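Local coordinates for TfuA domain-containing protein (Methanosarcina acetivorans, PDB 6XP8) that takes part in peptide backbone thioamidation, probably as a partner of a YcaO enzyme in modifying the target peptide, at residues V129-L143 with Q186-K199. Residues are numbered along the deposited sequence; the frame is centred on the assembly and turned at random.
Sequences VNIRETLKAALDTGL and QLLDFCLNSEVDIK
F190 is the main bump of helix 186-193, and its ring enters a hollow on helix 129-140 formed by T134, A137, A138 and T141 and closed by L143 beyond the helix end. The ring swings out opposite the backbone N (chi1 177°) and reaches across the gap: A137 CB meets its edge, in plane, 3.7 Å from F190 CZ, while L143 CD1 packs obliquely 3.6 Å from F190 CG. Small residues make the hollow; A138 also admits L187, whose CD1 sits a tight 3.5 Å from A138 CB. A Schellman motif at G142 ends the helix just before L143. Farther along, V196 is a second bump, CG1 against E133 CB and CG2 against A137 CB. V196 N donates to T134 OG1 at 3.0 Å, which ties the backbone here to helix 129-140; Y166 also bonds that hydroxyl. N130 grips residues 195-199 by both ends of its amide. Its OD1 receives K199 N at 3.2 Å, nearly straight (167°) and on a lone pair in the carbonyl plane, while ND2 donates to E195 OE2 (3.1 Å) and D197 OD1 (3.0 Å), both met from above their carboxylate planes. These opposed demands fix the amide's flip. Cutting the side chain back to alanine would probably leave K199 N without this acceptor, both carboxylates without this donor, and the 194-197 link freer to shift. E195 OE2 is shared with Y166. The two helix segments run at 124° with axes 10.3 Å apart, so this is oblique helix packing within the all-helical part of the chain, continued by the 194-197 link to D197, the N-cap of helix 198-215, whose OD1 accepts from R200 N; that helix leads back to the parallel sheet domain.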
ATOM      1  N   VAL A 129       0.023   6.520   4.549  1.00 15.62           N
ATOM      2  CA  VAL A 129       1.118   5.784   5.217  1.00 15.94           C
ATOM      3  C   VAL A 129       2.524   6.267   4.830  1.00 15.76           C
ATOM      4  O   VAL A 129       3.383   6.388   5.704  1.00 15.32           O
ATOM      5  CB  VAL A 129       1.016   4.235   5.108  1.00 15.93           C
ATOM      6  CG1 VAL A 129      -0.151   3.717   5.944  1.00 16.40           C
ATOM      7  CG2 VAL A 129       0.923   3.768   3.663  1.00 16.17           C
ATOM      8  N   ASN A 130       2.731   6.547   3.537  1.00 15.91           N
ATOM      9  CA  ASN A 130       3.986   7.134   3.031  1.00 15.84           C
ATOM     10  C   ASN A 130       4.201   8.546   3.588  1.00 16.14           C
ATOM     11  O   ASN A 130       5.328   8.903   3.933  1.00 16.10           O
ATOM     12  CB  ASN A 130       4.017   7.177   1.492  1.00 16.17           C
ATOM     13  CG  ASN A 130       4.354   5.832   0.844  1.00 16.13           C
ATOM     14  OD1 ASN A 130       4.287   4.772   1.468  1.00 16.35           O
ATOM     15  ND2 ASN A 130       4.673   5.877  -0.444  1.00 16.20           N
ATOM     16  N   ILE A 131       3.124   9.334   3.677  1.00 15.66           N
ATOM     17  CA  ILE A 131       3.180  10.698   4.241  1.00 15.68           C
ATOM     18  C   ILE A 131       3.592  10.638   5.717  1.00 15.73           C
ATOM     19  O   ILE A 131       4.480  11.385   6.146  1.00 15.65           O
ATOM     20  CB  ILE A 131       1.850  11.481   4.033  1.00 15.34           C
ATOM     21  CG1 ILE A 131       1.614  11.750   2.539  1.00 15.61           C
ATOM     22  CG2 ILE A 131       1.840  12.797   4.814  1.00 15.60           C
ATOM     23  CD1 ILE A 131       0.175  12.079   2.167  1.00 15.55           C
ATOM     24  N   ARG A 132       2.973   9.722   6.468  1.00 16.41           N
ATOM     25  CA  ARG A 132       3.298   9.490   7.884  1.00 17.31           C
ATOM     26  C   ARG A 132       4.794   9.225   8.083  1.00 17.95           C
ATOM     27  O   ARG A 132       5.452   9.895   8.886  1.00 17.67           O
ATOM     28  CB  ARG A 132       2.480   8.316   8.449  1.00 17.45           C
ATOM     29  CG  ARG A 132       0.993   8.593   8.636  1.00 18.03           C
ATOM     30  CD  ARG A 132       0.311   7.425   9.339  1.00 18.57           C
ATOM     31  NE  ARG A 132      -1.132   7.623   9.518  1.00 18.83           N
ATOM     32  CZ  ARG A 132      -1.701   8.345  10.486  1.00 19.35           C
ATOM     33  NH1 ARG A 132      -0.964   8.991  11.392  1.00 19.56           N
ATOM     34  NH2 ARG A 132      -3.028   8.432  10.543  1.00 18.96           N
ATOM     35  N   GLU A 133       5.320   8.270   7.314  1.00 18.59           N
ATOM     36  CA  GLU A 133       6.712   7.839   7.419  1.00 19.19           C
ATOM     37  C   GLU A 133       7.709   8.879   6.910  1.00 19.29           C
ATOM     38  O   GLU A 133       8.812   9.014   7.463  1.00 19.48           O
ATOM     39  CB  GLU A 133       6.902   6.508   6.690  1.00 20.59           C
ATOM     40  CG  GLU A 133       6.296   5.323   7.428  1.00 21.71           C
ATOM     41  CD  GLU A 133       6.930   5.097   8.788  1.00 23.17           C
ATOM     42  OE1 GLU A 133       8.094   4.649   8.838  1.00 25.45           O
ATOM     43  OE2 GLU A 133       6.264   5.368   9.808  1.00 24.32           O
ATOM     44  N   THR A 134       7.317   9.601   5.862  1.00 18.59           N
ATOM     45  CA  THR A 134       8.163  10.638   5.263  1.00 18.62           C
ATOM     46  C   THR A 134       8.222  11.883   6.157  1.00 19.29           C
ATOM     47  O   THR A 134       9.299  12.450   6.333  1.00 18.83           O
ATOM     48  CB  THR A 134       7.748  10.954   3.809  1.00 18.49           C
ATOM     49  OG1 THR A 134       7.838   9.750   3.033  1.00 18.44           O
ATOM     50  CG2 THR A 134       8.657  11.998   3.169  1.00 18.15           C
ATOM     51  N   LEU A 135       7.082  12.278   6.737  1.00 19.33           N
ATOM     52  CA  LEU A 135       7.068  13.373   7.724  1.00 19.73           C
ATOM     53  C   LEU A 135       7.863  13.051   8.990  1.00 20.62           C
ATOM     54  O   LEU A 135       8.507  13.938   9.554  1.00 20.75           O
ATOM     55  CB  LEU A 135       5.641  13.816   8.074  1.00 19.63           C
ATOM     56  CG  LEU A 135       4.875  14.638   7.023  1.00 19.12           C
ATOM     57  CD1 LEU A 135       3.454  14.908   7.499  1.00 18.79           C
ATOM     58  CD2 LEU A 135       5.571  15.950   6.680  1.00 19.26           C
ATOM     59  N   LYS A 136       7.822  11.787   9.421  1.00 21.58           N
ATOM     60  CA  LYS A 136       8.661  11.310  10.527  1.00 23.35           C
ATOM     61  C   LYS A 136      10.152  11.428  10.218  1.00 22.82           C
ATOM     62  O   LYS A 136      10.913  11.924  11.051  1.00 22.94           O
ATOM     63  CB  LYS A 136       8.295   9.881  10.936  1.00 24.66           C
ATOM     64  CG  LYS A 136       7.170   9.836  11.952  1.00 26.96           C
ATOM     65  CD  LYS A 136       6.580   8.443  12.104  1.00 28.52           C
ATOM     66  CE  LYS A 136       5.419   8.467  13.087  1.00 28.90           C
ATOM     67  NZ  LYS A 136       4.914   7.101  13.396  1.00 30.29           N
ATOM     68  N   ALA A 137      10.549  10.996   9.020  1.00 22.45           N
ATOM     69  CA  ALA A 137      11.935  11.107   8.547  1.00 22.94           C
ATOM     70  C   ALA A 137      12.385  12.569   8.418  1.00 23.45           C
ATOM     71  O   ALA A 137      13.514  12.905   8.782  1.00 23.58           O
ATOM     72  CB  ALA A 137      12.113  10.374   7.226  1.00 23.06           C
ATOM     73  N   ALA A 138      11.491  13.429   7.924  1.00 24.04           N
ATOM     74  CA  ALA A 138      11.739  14.875   7.835  1.00 24.69           C
ATOM     75  C   ALA A 138      11.981  15.517   9.202  1.00 25.74           C
ATOM     76  O   ALA A 138      12.877  16.361   9.340  1.00 26.37           O
ATOM     77  CB  ALA A 138      10.589  15.567   7.122  1.00 24.79           C
ATOM     78  N   LEU A 139      11.182  15.108  10.194  1.00 26.58           N
ATOM     79  CA  LEU A 139      11.348  15.523  11.592  1.00 28.13           C
ATOM     80  C   LEU A 139      12.712  15.097  12.150  1.00 29.23           C
ATOM     81  O   LEU A 139      13.350  15.860  12.882  1.00 29.59           O
ATOM     82  CB  LEU A 139      10.206  14.963  12.456  1.00 28.27           C
ATOM     83  CG  LEU A 139      10.137  15.246  13.964  1.00 28.81           C
ATOM     84  CD1 LEU A 139       9.775  16.692  14.274  1.00 29.46           C
ATOM     85  CD2 LEU A 139       9.147  14.302  14.629  1.00 29.15           C
ATOM     86  N   ASP A 140      13.141  13.887  11.790  1.00 29.97           N
ATOM     87  CA  ASP A 140      14.446  13.344  12.196  1.00 30.81           C
ATOM     88  C   ASP A 140      15.630  14.087  11.569  1.00 31.68           C
ATOM     89  O   ASP A 140      16.681  14.234  12.202  1.00 32.58           O
ATOM     90  CB  ASP A 140      14.527  11.844  11.873  1.00 31.09           C
ATOM     91  CG  ASP A 140      13.532  11.006  12.673  1.00 31.07           C
ATOM     92  OD1 ASP A 140      13.018  11.470  13.717  1.00 31.32           O
ATOM     93  OD2 ASP A 140      13.262   9.864  12.249  1.00 31.42           O
ATOM     94  N   THR A 141      15.451  14.550  10.333  1.00 32.37           N
ATOM     95  CA  THR A 141      16.472  15.315   9.601  1.00 32.60           C
ATOM     96  C   THR A 141      16.482  16.797  10.045  1.00 33.03           C
ATOM     97  O   THR A 141      17.359  17.575   9.643  1.00 33.89           O
ATOM     98  CB  THR A 141      16.283  15.175   8.068  1.00 32.75           C
ATOM     99  OG1 THR A 141      15.873  13.838   7.754  1.00 33.71           O
ATOM    100  CG2 THR A 141      17.578  15.479   7.306  1.00 33.10           C
ATOM    101  N   GLY A 142      15.511  17.169  10.883  1.00 32.17           N
ATOM    102  CA  GLY A 142      15.391  18.529  11.415  1.00 30.26           C
ATOM    103  C   GLY A 142      14.814  19.512  10.416  1.00 29.43           C
ATOM    104  O   GLY A 142      15.076  20.712  10.496  1.00 29.98           O
ATOM    105  N   LEU A 143      14.019  19.002   9.478  1.00 27.36           N
ATOM    106  CA  LEU A 143      13.412  19.834   8.443  1.00 25.99           C
ATOM    107  C   LEU A 143      12.043  20.380   8.849  1.00 24.75           C
ATOM    108  O   LEU A 143      11.551  21.328   8.238  1.00 25.18           O
ATOM    109  CB  LEU A 143      13.338  19.072   7.113  1.00 26.82           C
ATOM    110  CG  LEU A 143      14.695  18.727   6.483  1.00 27.54           C
ATOM    111  CD1 LEU A 143      14.553  17.557   5.535  1.00 28.47           C
ATOM    112  CD2 LEU A 143      15.338  19.920   5.785  1.00 27.40           C
ATOM    113  N   GLN A 186      12.367  23.377   1.309  1.00 23.43           N
ATOM    114  CA  GLN A 186      13.370  22.410   1.760  1.00 23.26           C
ATOM    115  C   GLN A 186      12.722  21.068   2.090  1.00 22.40           C
ATOM    116  O   GLN A 186      13.270  20.015   1.758  1.00 22.48           O
ATOM    117  CB  GLN A 186      14.159  22.948   2.963  1.00 25.00           C
ATOM    118  CG  GLN A 186      14.967  24.213   2.683  1.00 26.80           C
ATOM    119  CD  GLN A 186      16.048  24.022   1.631  1.00 28.24           C
ATOM    120  OE1 GLN A 186      16.873  23.106   1.719  1.00 28.85           O
ATOM    121  NE2 GLN A 186      16.052  24.895   0.625  1.00 29.05           N
ATOM    122  N   LEU A 187      11.544  21.120   2.714  1.00 20.68           N
ATOM    123  CA  LEU A 187      10.770  19.913   3.017  1.00 20.15           C
ATOM    124  C   LEU A 187      10.314  19.179   1.750  1.00 20.07           C
ATOM    125  O   LEU A 187      10.415  17.948   1.678  1.00 19.77           O
ATOM    126  CB  LEU A 187       9.574  20.249   3.918  1.00 19.55           C
ATOM    127  CG  LEU A 187       8.573  19.135   4.249  1.00 19.44           C
ATOM    128  CD1 LEU A 187       9.220  18.004   5.033  1.00 19.53           C
ATOM    129  CD2 LEU A 187       7.407  19.726   5.011  1.00 19.18           C
ATOM    130  N   LEU A 188       9.821  19.933   0.770  1.00 20.57           N
ATOM    131  CA  LEU A 188       9.391  19.367  -0.516  1.00 20.99           C
ATOM    132  C   LEU A 188      10.517  18.630  -1.258  1.00 21.83           C
ATOM    133  O   LEU A 188      10.294  17.536  -1.788  1.00 21.44           O
ATOM    134  CB  LEU A 188       8.747  20.438  -1.406  1.00 20.36           C
ATOM    135  CG  LEU A 188       8.215  20.026  -2.790  1.00 20.23           C
ATOM    136  CD1 LEU A 188       7.244  18.850  -2.724  1.00 20.40           C
ATOM    137  CD2 LEU A 188       7.568  21.216  -3.472  1.00 20.34           C
ATOM    138  N   ASP A 189      11.708  19.229  -1.287  1.00 22.99           N
ATOM    139  CA  ASP A 189      12.897  18.591  -1.864  1.00 24.09           C
ATOM    140  C   ASP A 189      13.201  17.255  -1.186  1.00 23.56           C
ATOM    141  O   ASP A 189      13.471  16.260  -1.868  1.00 24.14           O
ATOM    142  CB  ASP A 189      14.113  19.523  -1.785  1.00 25.76           C
ATOM    143  CG  ASP A 189      14.045  20.674  -2.778  1.00 28.24           C
ATOM    144  OD1 ASP A 189      13.385  20.548  -3.838  1.00 29.94           O
ATOM    145  OD2 ASP A 189      14.669  21.721  -2.499  1.00 29.33           O
ATOM    146  N   PHE A 190      13.127  17.237   0.147  1.00 22.30           N
ATOM    147  CA  PHE A 190      13.316  16.013   0.927  1.00 22.20           C
ATOM    148  C   PHE A 190      12.281  14.948   0.582  1.00 21.87           C
ATOM    149  O   PHE A 190      12.638  13.783   0.406  1.00 21.84           O
ATOM    150  CB  PHE A 190      13.295  16.292   2.438  1.00 22.23           C
ATOM    151  CG  PHE A 190      13.420  15.052   3.288  1.00 22.69           C
ATOM    152  CD1 PHE A 190      14.677  14.493   3.551  1.00 22.94           C
ATOM    153  CD2 PHE A 190      12.285  14.431   3.818  1.00 22.46           C
ATOM    154  CE1 PHE A 190      14.795  13.347   4.325  1.00 23.26           C
ATOM    155  CE2 PHE A 190      12.400  13.278   4.593  1.00 22.75           C
ATOM    156  CZ  PHE A 190      13.659  12.740   4.851  1.00 22.89           C
ATOM    157  N   CYS A 191      11.012  15.351   0.504  1.00 21.22           N
ATOM    158  CA  CYS A 191       9.912  14.432   0.208  1.00 21.16           C
ATOM    159  C   CYS A 191      10.012  13.829  -1.193  1.00 21.79           C
ATOM    160  O   CYS A 191       9.646  12.669  -1.401  1.00 21.69           O
ATOM    161  CB  CYS A 191       8.567  15.133   0.385  1.00 21.04           C
ATOM    162  SG  CYS A 191       8.114  15.507   2.095  1.00 20.94           S
ATOM    163  N   LEU A 192      10.516  14.617  -2.142  1.00 22.28           N
ATOM    164  CA  LEU A 192      10.622  14.180  -3.540  1.00 23.39           C
ATOM    165  C   LEU A 192      11.840  13.306  -3.832  1.00 24.72           C
ATOM    166  O   LEU A 192      11.822  12.518  -4.788  1.00 26.04           O
ATOM    167  CB  LEU A 192      10.561  15.378  -4.496  1.00 22.68           C
ATOM    168  CG  LEU A 192       9.218  16.108  -4.643  1.00 22.92           C
ATOM    169  CD1 LEU A 192       9.371  17.345  -5.516  1.00 23.04           C
ATOM    170  CD2 LEU A 192       8.100  15.213  -5.175  1.00 22.97           C
ATOM    171  N   ASN A 193      12.871  13.424  -2.995  1.00 25.14           N
ATOM    172  CA  ASN A 193      14.145  12.720  -3.198  1.00 26.03           C
ATOM    173  C   ASN A 193      14.449  11.634  -2.171  1.00 25.59           C
ATOM    174  O   ASN A 193      15.249  10.729  -2.439  1.00 26.53           O
ATOM    175  CB  ASN A 193      15.297  13.731  -3.251  1.00 27.16           C
ATOM    176  CG  ASN A 193      15.188  14.674  -4.435  1.00 28.64           C
ATOM    177  OD1 ASN A 193      15.168  14.242  -5.590  1.00 30.43           O
ATOM    178  ND2 ASN A 193      15.117  15.967  -4.154  1.00 28.88           N
ATOM    179  N   SER A 194      13.821  11.732  -0.998  1.00 24.49           N
ATOM    180  CA  SER A 194      14.065  10.808   0.109  1.00 23.72           C
ATOM    181  C   SER A 194      12.757  10.351   0.752  1.00 22.59           C
ATOM    182  O   SER A 194      12.669  10.231   1.976  1.00 22.26           O
ATOM    183  CB  SER A 194      14.986  11.450   1.156  1.00 24.99           C
ATOM    184  OG  SER A 194      16.108  12.065   0.542  1.00 26.27           O
ATOM    185  N   GLU A 195      11.742  10.105  -0.077  1.00 22.00           N
ATOM    186  CA  GLU A 195      10.478   9.536   0.407  1.00 21.47           C
ATOM    187  C   GLU A 195      10.737   8.185   1.069  1.00 21.05           C
ATOM    188  O   GLU A 195      11.540   7.381   0.565  1.00 21.29           O
ATOM    189  CB  GLU A 195       9.461   9.377  -0.729  1.00 21.89           C
ATOM    190  CG  GLU A 195       8.080   8.937  -0.245  1.00 22.34           C
ATOM    191  CD  GLU A 195       7.078   8.662  -1.352  1.00 22.82           C
ATOM    192  OE1 GLU A 195       7.479   8.412  -2.510  1.00 24.26           O
ATOM    193  OE2 GLU A 195       5.865   8.680  -1.049  1.00 22.61           O
ATOM    194  N   VAL A 196      10.084   7.966   2.207  1.00 19.82           N
ATOM    195  CA  VAL A 196      10.021   6.651   2.836  1.00 19.36           C
ATOM    196  C   VAL A 196       8.792   5.985   2.217  1.00 18.79           C
ATOM    197  O   VAL A 196       7.654   6.202   2.659  1.00 19.11           O
ATOM    198  CB  VAL A 196       9.921   6.734   4.377  1.00 19.18           C
ATOM    199  CG1 VAL A 196       9.957   5.342   5.002  1.00 19.52           C
ATOM    200  CG2 VAL A 196      11.038   7.602   4.955  1.00 19.53           C
ATOM    201  N   ASP A 197       9.048   5.212   1.164  1.00 18.07           N
ATOM    202  CA  ASP A 197       8.017   4.551   0.374  1.00 16.96           C
ATOM    203  C   ASP A 197       7.708   3.202   1.018  1.00 16.74           C
ATOM    204  O   ASP A 197       8.165   2.136   0.564  1.00 16.23           O
ATOM    205  CB  ASP A 197       8.476   4.414  -1.089  1.00 17.42           C
ATOM    206  CG  ASP A 197       7.339   4.046  -2.049  1.00 17.47           C
ATOM    207  OD1 ASP A 197       6.259   3.580  -1.605  1.00 17.39           O
ATOM    208  OD2 ASP A 197       7.542   4.202  -3.274  1.00 18.36           O
ATOM    209  N   ILE A 198       6.933   3.269   2.095  1.00 16.15           N
ATOM    210  CA  ILE A 198       6.617   2.083   2.886  1.00 16.06           C
ATOM    211  C   ILE A 198       5.750   1.091   2.110  1.00 15.60           C
ATOM    212  O   ILE A 198       5.894  -0.118   2.290  1.00 15.81           O
ATOM    213  CB  ILE A 198       6.045   2.431   4.291  1.00 16.39           C
ATOM    214  CG1 ILE A 198       6.044   1.200   5.218  1.00 17.05           C
ATOM    215  CG2 ILE A 198       4.656   3.062   4.223  1.00 16.82           C
ATOM    216  CD1 ILE A 198       7.425   0.670   5.555  1.00 17.48           C
ATOM    217  N   LYS A 199       4.880   1.603   1.241  1.00 15.11           N
ATOM    218  CA  LYS A 199       4.069   0.737   0.376  1.00 14.85           C
ATOM    219  C   LYS A 199       4.938  -0.104  -0.554  1.00 14.61           C
ATOM    220  O   LYS A 199       4.701  -1.305  -0.690  1.00 13.74           O
ATOM    221  CB  LYS A 199       3.043   1.539  -0.417  1.00 15.40           C
ATOM    222  CG  LYS A 199       1.914   2.088   0.440  1.00 15.53           C
ATOM    223  CD  LYS A 199       0.744   2.495  -0.442  1.00 16.07           C
ATOM    224  CE  LYS A 199      -0.345   1.444  -0.477  1.00 16.09           C
ATOM    225  NZ  LYS A 199      -1.455   1.873  -1.377  1.00 15.98           N
TER